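Local coordinates for D-glyceraldehyde dehydrogenase (NADP(+)) (Thermoplasma acidophilum, PDB 5IZD) that oxidises D-glyceraldehyde to (R)-glycerate with NADP+ as cofactor in the non-phosphorylated Entner-Doudoroff pathway and assembles as a homotetramer, at the interface of chains A and B. Numbering follows the deposited sequence. Chains: chain A/B, D-glyceraldehyde dehydrogenase (NADP(+)).

The interface of chains A and B. Residues chain A 416, 418, 421-422; chain B 416, 418, 421-422.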
loop_
_atom_site.group_PDB
_atom_site.type_symbol
_atom_site.label_atom_id
_atom_site.label_comp_id
_atom_site.label_asym_id
_atom_site.label_seq_id
_atom_site.Cartn_x
_atom_site.Cartn_y
_atom_site.Cartn_z
ATOM N N LYS A 416 30.848 11.206 -6.403
ATOM C CA LYS A 416 30.792 11.354 -4.952
ATOM C C LYS A 416 29.948 12.583 -4.610
ATOM O O LYS A 416 29.785 12.904 -3.430
ATOM C CB LYS A 416 32.209 11.463 -4.366
ATOM N N PRO A 418 26.753 14.477 -3.746
ATOM C CA PRO A 418 25.411 14.092 -3.368
ATOM C C PRO A 418 24.355 14.835 -4.140
ATOM O O PRO A 418 23.300 14.304 -4.389
ATOM C CB PRO A 418 25.353 14.435 -1.874
ATOM C CG PRO A 418 26.438 15.471 -1.688
ATOM C CD PRO A 418 27.509 14.987 -2.594
ATOM N N ILE A 421 23.818 12.992 -7.404
ATOM C CA ILE A 421 23.109 11.742 -7.158
ATOM C C ILE A 421 21.577 11.921 -6.943
ATOM O O ILE A 421 20.761 11.273 -7.602
ATOM C CB ILE A 421 23.703 10.941 -5.957
ATOM C CG1 ILE A 421 25.113 10.388 -6.274
ATOM C CG2 ILE A 421 22.787 9.769 -5.579
ATOM C CD1 ILE A 421 25.939 10.030 -5.046
ATOM N N PHE A 422 21.192 12.778 -6.001
ATOM C CA PHE A 422 19.769 13.030 -5.749
ATOM C C PHE A 422 19.071 13.718 -6.929
ATOM O O PHE A 422 17.919 13.422 -7.252
ATOM C CB PHE A 422 19.593 13.857 -4.462
ATOM C CG PHE A 422 19.940 13.101 -3.215
ATOM C CD1 PHE A 422 19.142 12.043 -2.782
ATOM C CD2 PHE A 422 21.045 13.425 -2.475
ATOM C CE1 PHE A 422 19.441 11.334 -1.616
ATOM C CE2 PHE A 422 21.341 12.729 -1.316
ATOM C CZ PHE A 422 20.541 11.687 -0.882
ATOM N N LYS B 416 28.666 17.138 3.012
ATOM C CA LYS B 416 28.598 16.909 1.577
ATOM C C LYS B 416 29.012 15.471 1.267
ATOM O O LYS B 416 29.162 15.137 0.110
ATOM C CB LYS B 416 29.554 17.870 0.844
ATOM N N PRO B 418 28.311 11.794 0.658
ATOM C CA PRO B 418 27.170 10.935 0.465
ATOM C C PRO B 418 27.247 9.657 1.303
ATOM O O PRO B 418 26.230 9.163 1.727
ATOM C CB PRO B 418 27.216 10.648 -1.039
ATOM C CG PRO B 418 28.688 10.579 -1.326
ATOM C CD PRO B 418 29.173 11.789 -0.537
ATOM N N ILE B 421 25.785 10.597 4.737
ATOM C CA ILE B 421 24.360 10.852 4.570
ATOM C C ILE B 421 23.556 9.522 4.531
ATOM O O ILE B 421 22.635 9.308 5.364
ATOM C CB ILE B 421 24.075 11.687 3.308
ATOM C CG1 ILE B 421 24.593 13.101 3.480
ATOM C CG2 ILE B 421 22.578 11.734 3.017
ATOM C CD1 ILE B 421 24.675 13.895 2.194
ATOM N N PHE B 422 23.888 8.640 3.577
ATOM C CA PHE B 422 23.148 7.373 3.431
ATOM C C PHE B 422 23.306 6.483 4.632
ATOM O O PHE B 422 22.333 5.804 5.018
ATOM C CB PHE B 422 23.510 6.574 2.143
ATOM C CG PHE B 422 22.992 7.200 0.890
ATOM C CD1 PHE B 422 21.632 7.272 0.656
ATOM C CD2 PHE B 422 23.846 7.761 -0.031
ATOM C CE1 PHE B 422 21.128 7.913 -0.485
ATOM C CE2 PHE B 422 23.350 8.405 -1.172
ATOM C CZ PHE B 422 21.987 8.482 -1.398
#
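The first turns of helix 418-427 from the two chains face each other across a two-fold axis, preceded by the loop residues A:Lys416 and B:Lys416, whose backbone carbonyls are each directed at the other subunit. Apart from these carbonyls the contact is apolar; the patch is held by packing, with no polar pair close enough to bond.

The two prolines, A:Pro418 and B:Pro418, cross at about a right angle, their CD atoms 4.2 Å apart. CD and CG of each ring lie against the opposing carbonyl oxygen: A:Pro418 CG is 3.3 Å from B:Lys416 O, with CD close beside it, and B:Pro418 packs in the equivalent way on A:Lys416 O. On the other flank of the ring, A:Pro418 CB meets the terminal methyl CD1 of B:Ile421 at 4.2 Å, a looser contact. An alanine in place of A:Pro418 would remove the CG and CD methylenes, and would probably loosen the packing against the B:Lys416 carbonyl and the opposing proline.

One turn further along, A:Phe422 and B:Phe422 reach toward each other tip to tip. CG is anti to the carbonyl carbon in both (chi1 -69° in A), which points each ring at the axis, where the tips meet. Their para carbons CZ approach to 3.6 Å, and A:Phe422 CE1 lies 3.8 Å from B:Phe422 CZ. The ring planes are inclined by roughly 33°, but the rings meet at their tips and do not lie over one another.

Helix 418-427 links strand 410-414 to strand 432-435, and the centre of the patch lies about 28 Å from the active-site residue A:Glu247. It is thus a small, remote part of a two-fold subunit interface that has further contacts, and likely supports the tetrameric assembly.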